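Local atomic coordinates of putative lipoprotein (Bacteroides fragilis, PDB entry 3QNK), a protein that probably serves as a SusD-family outer-membrane lipoprotein that helps capture nutrient glycans at the bacterial cell surface. Residues B[66-71]-B[500-505]; B[332-337]-B[369-374]. One frame throughout, in Å; residues are numbered along the deposited sequence. Where two conformers were deposited one is given.

Contact 1: residues B[66-71]-B[500-505]; sequences VSASDP and VPHDEI. With PO4 (phosphate ion), chain H.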
loop_
_atom_site.group_PDB
_atom_site.type_symbol
_atom_site.label_atom_id
_atom_site.label_comp_id
_atom_site.label_asym_id
_atom_site.label_seq_id
_atom_site.Cartn_x
_atom_site.Cartn_y
_atom_site.Cartn_z
ATOM N N VAL B 66 10.242 9.767 15.540
ATOM C CA VAL B 66 10.316 8.923 14.341
ATOM C C VAL B 66 11.688 8.185 14.347
ATOM O O VAL B 66 12.641 8.641 15.004
ATOM C CB VAL B 66 10.134 9.736 13.032
ATOM C CG1 VAL B 66 8.708 10.265 12.908
ATOM C CG2 VAL B 66 11.160 10.853 12.931
ATOM N N SER B 67 11.789 7.070 13.600
ATOM C CA SER B 67 13.010 6.279 13.459
ATOM C C SER B 67 12.952 5.617 12.107
ATOM O O SER B 67 11.948 5.771 11.429
ATOM C CB SER B 67 13.119 5.253 14.592
ATOM O OG SER B 67 12.133 4.225 14.606
ATOM N N ALA B 68 13.995 4.894 11.688
ATOM C CA ALA B 68 13.946 4.199 10.411
ATOM C C ALA B 68 12.841 3.095 10.423
ATOM O O ALA B 68 12.171 2.863 9.410
ATOM C CB ALA B 68 15.292 3.590 10.111
ATOM N N SER B 69 12.639 2.457 11.595
ATOM C CA SER B 69 11.646 1.407 11.845
ATOM C C SER B 69 10.228 2.013 11.912
ATOM O O SER B 69 9.306 1.381 11.409
ATOM C CB SER B 69 11.992 0.626 13.103
ATOM O OG SER B 69 13.071 1.235 13.796
ATOM N N ASP B 70 10.049 3.241 12.471
ATOM C CA ASP B 70 8.762 3.945 12.419
ATOM C C ASP B 70 9.011 5.298 11.718
ATOM O O ASP B 70 9.184 6.315 12.394
ATOM C CB ASP B 70 8.080 4.102 13.802
ATOM C CG ASP B 70 6.585 4.466 13.747
ATOM O OD1 ASP B 70 6.032 4.609 12.620
ATOM O OD2 ASP B 70 5.965 4.581 14.819
ATOM N N PRO B 71 9.133 5.305 10.366
ATOM C CA PRO B 71 9.519 6.541 9.678
ATOM C C PRO B 71 8.434 7.592 9.530
ATOM O O PRO B 71 8.764 8.771 9.399
ATOM C CB PRO B 71 10.006 6.057 8.312
ATOM C CG PRO B 71 9.411 4.767 8.114
ATOM C CD PRO B 71 9.038 4.180 9.421
ATOM N N VAL B 500 14.577 7.142 5.529
ATOM C CA VAL B 500 14.318 6.129 4.518
ATOM C C VAL B 500 13.826 4.916 5.331
ATOM O O VAL B 500 14.438 4.600 6.367
ATOM C CB VAL B 500 15.565 5.828 3.633
ATOM C CG1 VAL B 500 15.338 4.622 2.726
ATOM C CG2 VAL B 500 15.989 7.053 2.821
ATOM N N PRO B 501 12.710 4.262 4.946
ATOM C CA PRO B 501 12.232 3.091 5.717
ATOM C C PRO B 501 13.326 2.037 5.942
ATOM O O PRO B 501 14.077 1.727 5.028
ATOM C CB PRO B 501 11.104 2.562 4.840
ATOM C CG PRO B 501 10.612 3.761 4.165
ATOM C CD PRO B 501 11.828 4.526 3.803
ATOM N N HIS B 502 13.460 1.566 7.179
ATOM C CA HIS B 502 14.476 0.610 7.640
ATOM C C HIS B 502 14.623 -0.616 6.764
ATOM O O HIS B 502 15.751 -1.007 6.457
ATOM C CB HIS B 502 14.143 0.155 9.055
ATOM C CG HIS B 502 15.123 -0.821 9.634
ATOM N ND1 HIS B 502 16.376 -0.418 10.080
ATOM C CD2 HIS B 502 15.008 -2.161 9.812
ATOM C CE1 HIS B 502 16.944 -1.502 10.565
ATOM N NE2 HIS B 502 16.169 -2.579 10.405
ATOM N N ASP B 503 13.495 -1.241 6.391
ATOM C CA ASP B 503 13.505 -2.474 5.611
ATOM C C ASP B 503 14.122 -2.258 4.248
ATOM O O ASP B 503 14.737 -3.177 3.709
ATOM C CB ASP B 503 12.087 -3.060 5.496
ATOM C CG ASP B 503 11.586 -3.779 6.738
ATOM O OD1 ASP B 503 12.383 -3.930 7.706
ATOM O OD2 ASP B 503 10.414 -4.229 6.731
ATOM N N GLU B 504 13.998 -1.031 3.717
ATOM C CA GLU B 504 14.553 -0.634 2.427
ATOM C C GLU B 504 16.090 -0.563 2.508
ATOM O O GLU B 504 16.783 -1.071 1.616
ATOM C CB GLU B 504 13.948 0.701 2.005
ATOM C CG GLU B 504 13.831 0.860 0.509
ATOM C CD GLU B 504 12.760 0.057 -0.202
ATOM O OE1 GLU B 504 11.844 -0.461 0.479
ATOM O OE2 GLU B 504 12.820 -0.015 -1.453
ATOM N N ILE B 505 16.605 0.032 3.601
ATOM C CA ILE B 505 18.033 0.200 3.886
ATOM C C ILE B 505 18.729 -1.152 4.103
ATOM O O ILE B 505 19.859 -1.297 3.653
ATOM C CB ILE B 505 18.224 1.093 5.148
ATOM C CG1 ILE B 505 17.741 2.516 4.939
ATOM C CG2 ILE B 505 19.668 1.046 5.685
ATOM C CD1 ILE B 505 18.559 3.356 3.989
HETATM P P PO4 H . 16.323 1.772 13.949
HETATM O O1 PO4 H . 16.243 3.335 14.186
HETATM O O2 PO4 H . 17.771 1.183 14.322
HETATM O O3 PO4 H . 15.258 1.017 14.786
HETATM O O4 PO4 H . 16.055 1.305 12.500
#
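The ring of His502 meets residues 66-71 at its edge, where CB of Ala68 lies near the ring plane, 4.2 Å from ND1. A phosphate ion, probably from the crystallisation liquor, approaches the same ring obliquely. Its O4 lies 3.0 Å from ND1 of His502 and 3.4 Å from CB of Ala68, so the anion touches residues of both segments. With CG anti to the backbone N (chi1 -180°), the imidazole begins away from its own amide, which turns to the other segment: His502 N donates to Ala68 O at 2.9 Å. The N-H...O angle of 158° makes this bond fairly straight, although the donor stands above the carbonyl plane, 56° out of it. Beside the bond the two CB atoms, of Ala68 and His502, touch at 3.8 Å. On the Pro71 side of the contact, the two proline rings meet through CG of Pro71 and CG of Pro501, 4.2 Å apart. The loop is shaped from within by an ST motif, in which Ser67 OG accepts from Asp70 N at 3.1 Å; the same hydroxyl donates to Ser69 OG. In the fold, Pro501 is the N-cap of helix 502-507, and the contact joins the start of this C-terminal helix to the loop between helices 55-58 and 76-93. Trp77 of helix 76-93 packs on Val500 and Glu504, while Asp503 bonds to Ser57 of the second subunit.

Contact 2: residues B[332-337]-B[369-374]; sequences FNADKG and NYNYPY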
loop_
_atom_site.group_PDB
_atom_site.type_symbol
_atom_site.label_atom_id
_atom_site.label_comp_id
_atom_site.label_asym_id
_atom_site.label_seq_id
_atom_site.Cartn_x
_atom_site.Cartn_y
_atom_site.Cartn_z
ATOM N N PHE B 332 -24.243 28.263 4.533
ATOM C CA PHE B 332 -25.263 29.236 4.151
ATOM C C PHE B 332 -26.260 28.693 3.146
ATOM O O PHE B 332 -27.462 28.947 3.288
ATOM C CB PHE B 332 -24.606 30.467 3.532
ATOM C CG PHE B 332 -23.532 31.113 4.362
ATOM C CD1 PHE B 332 -23.860 31.937 5.433
ATOM C CD2 PHE B 332 -22.190 30.938 4.046
ATOM C CE1 PHE B 332 -22.857 32.549 6.195
ATOM C CE2 PHE B 332 -21.192 31.565 4.797
ATOM C CZ PHE B 332 -21.533 32.371 5.861
ATOM N N ASN B 333 -25.757 27.966 2.117
ATOM C CA ASN B 333 -26.563 27.444 1.005
ATOM C C ASN B 333 -26.829 25.918 1.118
ATOM O O ASN B 333 -26.967 25.202 0.107
ATOM C CB ASN B 333 -25.924 27.825 -0.343
ATOM C CG ASN B 333 -25.942 29.319 -0.597
ATOM O OD1 ASN B 333 -27.001 29.950 -0.744
ATOM N ND2 ASN B 333 -24.772 29.936 -0.633
ATOM N N ALA B 334 -26.913 25.444 2.372
ATOM C CA ALA B 334 -27.287 24.086 2.748
ATOM C C ALA B 334 -28.737 24.156 3.140
ATOM O O ALA B 334 -29.182 25.252 3.500
ATOM C CB ALA B 334 -26.439 23.607 3.916
ATOM N N ASP B 335 -29.503 23.033 3.085
ATOM C CA ASP B 335 -30.898 23.041 3.571
ATOM C C ASP B 335 -30.844 23.435 5.048
ATOM O O ASP B 335 -29.843 23.128 5.693
ATOM C CB ASP B 335 -31.541 21.660 3.380
ATOM C CG ASP B 335 -31.008 20.588 4.305
ATOM O OD1 ASP B 335 -29.769 20.379 4.325
ATOM O OD2 ASP B 335 -31.818 20.004 5.060
ATOM N N LYS B 336 -31.828 24.153 5.580
ATOM C CA LYS B 336 -31.789 24.608 6.995
ATOM C C LYS B 336 -30.901 25.898 7.174
ATOM O O LYS B 336 -30.988 26.546 8.218
ATOM C CB LYS B 336 -31.360 23.489 7.996
ATOM N N GLY B 337 -30.108 26.270 6.159
ATOM C CA GLY B 337 -29.273 27.471 6.190
ATOM C C GLY B 337 -28.064 27.449 7.116
ATOM O O GLY B 337 -27.704 26.405 7.666
ATOM N N ASN B 369 -21.159 27.275 -0.488
ATOM C CA ASN B 369 -22.145 26.713 -1.409
ATOM C C ASN B 369 -22.672 25.346 -1.077
ATOM O O ASN B 369 -23.854 25.094 -1.300
ATOM C CB ASN B 369 -21.532 26.651 -2.800
ATOM C CG ASN B 369 -21.065 28.001 -3.284
ATOM O OD1 ASN B 369 -21.875 28.911 -3.489
ATOM N ND2 ASN B 369 -19.761 28.173 -3.431
ATOM N N TYR B 370 -21.807 24.438 -0.608
ATOM C CA TYR B 370 -22.174 23.050 -0.331
ATOM C C TYR B 370 -23.298 22.894 0.675
ATOM O O TYR B 370 -23.570 23.781 1.500
ATOM C CB TYR B 370 -20.958 22.236 0.165
ATOM C CG TYR B 370 -20.129 21.592 -0.925
ATOM C CD1 TYR B 370 -20.060 22.147 -2.200
ATOM C CD2 TYR B 370 -19.368 20.457 -0.669
ATOM C CE1 TYR B 370 -19.274 21.568 -3.201
ATOM C CE2 TYR B 370 -18.560 19.882 -1.654
ATOM C CZ TYR B 370 -18.522 20.434 -2.923
ATOM O OH TYR B 370 -17.732 19.861 -3.898
ATOM N N ASN B 371 -23.968 21.734 0.534
ATOM C CA ASN B 371 -25.003 21.248 1.450
ATOM C C ASN B 371 -24.303 20.321 2.435
ATOM O O ASN B 371 -23.171 19.880 2.160
ATOM C CB ASN B 371 -26.181 20.550 0.737
ATOM C CG ASN B 371 -27.237 19.974 1.689
ATOM O OD1 ASN B 371 -27.468 20.473 2.810
ATOM N ND2 ASN B 371 -27.866 18.873 1.285
ATOM N N TYR B 372 -24.908 20.072 3.624
ATOM C CA TYR B 372 -24.288 19.206 4.637
ATOM C C TYR B 372 -24.218 17.760 4.135
ATOM O O TYR B 372 -25.221 17.262 3.616
ATOM C CB TYR B 372 -25.039 19.268 5.976
ATOM C CG TYR B 372 -24.329 18.532 7.100
ATOM C CD1 TYR B 372 -23.258 19.111 7.769
ATOM C CD2 TYR B 372 -24.717 17.248 7.477
ATOM C CE1 TYR B 372 -22.591 18.434 8.781
ATOM C CE2 TYR B 372 -24.051 16.559 8.485
ATOM C CZ TYR B 372 -22.992 17.159 9.139
ATOM O OH TYR B 372 -22.322 16.472 10.123
ATOM N N PRO B 373 -23.068 17.061 4.298
ATOM C CA PRO B 373 -22.976 15.680 3.798
ATOM C C PRO B 373 -23.727 14.652 4.660
ATOM O O PRO B 373 -23.088 13.787 5.260
ATOM C CB PRO B 373 -21.464 15.412 3.796
ATOM C CG PRO B 373 -20.938 16.268 4.855
ATOM C CD PRO B 373 -21.785 17.503 4.881
ATOM N N TYR B 374 -25.068 14.710 4.703
ATOM C CA TYR B 374 -25.848 13.731 5.452
ATOM C C TYR B 374 -25.681 12.359 4.837
ATOM O O TYR B 374 -25.537 12.240 3.614
ATOM C CB TYR B 374 -27.361 14.052 5.437
ATOM C CG TYR B 374 -27.822 15.430 5.867
ATOM C CD1 TYR B 374 -28.036 15.726 7.210
ATOM C CD2 TYR B 374 -28.211 16.380 4.925
ATOM C CE1 TYR B 374 -28.556 16.965 7.609
ATOM C CE2 TYR B 374 -28.718 17.624 5.309
ATOM C CZ TYR B 374 -28.908 17.911 6.653
ATOM O OH TYR B 374 -29.443 19.132 7.026
#
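The carboxylate of Asp335 reaches Tyr374 tip to tip, while its backbone N meets Asn371. From CB, a chi1 of 71° places CG between the backbone N and the carbonyl carbon, and CG comes to 3.5 Å from Tyr374 OH. OD1 accepts from Tyr374 OH at 3.0 Å, on its syn side and 19° out of the carboxylate plane; OD2 is 3.2 Å from the same hydroxyl. OD1 also lies at the edge of the tyrosine ring, in its plane, close to CE2. One face of that ring carries CD2 of Tyr372, 3.6 Å above the plane and offset toward the rim. In one of two Asn371 conformers, Asp335 N donates to Asn371 OD1 in a long, doubtful bond of 3.3 Å, from above the carbonyl plane, and CB of Ala334 rests on the same oxygen. At the Asn333 end, the amides of Asn333 and Asn369 run side by side with planes 11° apart, and Asn333 ND2 bonds to Asp368 O. Ala334 to Gly337 form a type II turn; its Asp335 and Gly337 carbonyl oxygens can share the Tyr266 hydroxyl proton. Polar groups thus join the two loops, the phenol hydroxyl probably stabilising the negative charge of Asp335.

Neither contact belongs to the core: contact 1 is a surface contact and contact 2 is partly buried, their centres lying 24 and 26 Å from the centre of the chain. They are separate, with centres 44 Å apart and nearest atoms about 30 Å apart, and they share no element. Contact 1 brings together parts 429 residues apart, whereas contact 2 is nested within that span and pairs loops 32 residues apart. One backbone bond, with apolar contact of Ala68 against His502 and of the two prolines, carries the first, beside a helix start and near the second subunit; side-chain oxygens receive both bonds that cross the second, one of them doubtful, between loops flanked by short strands.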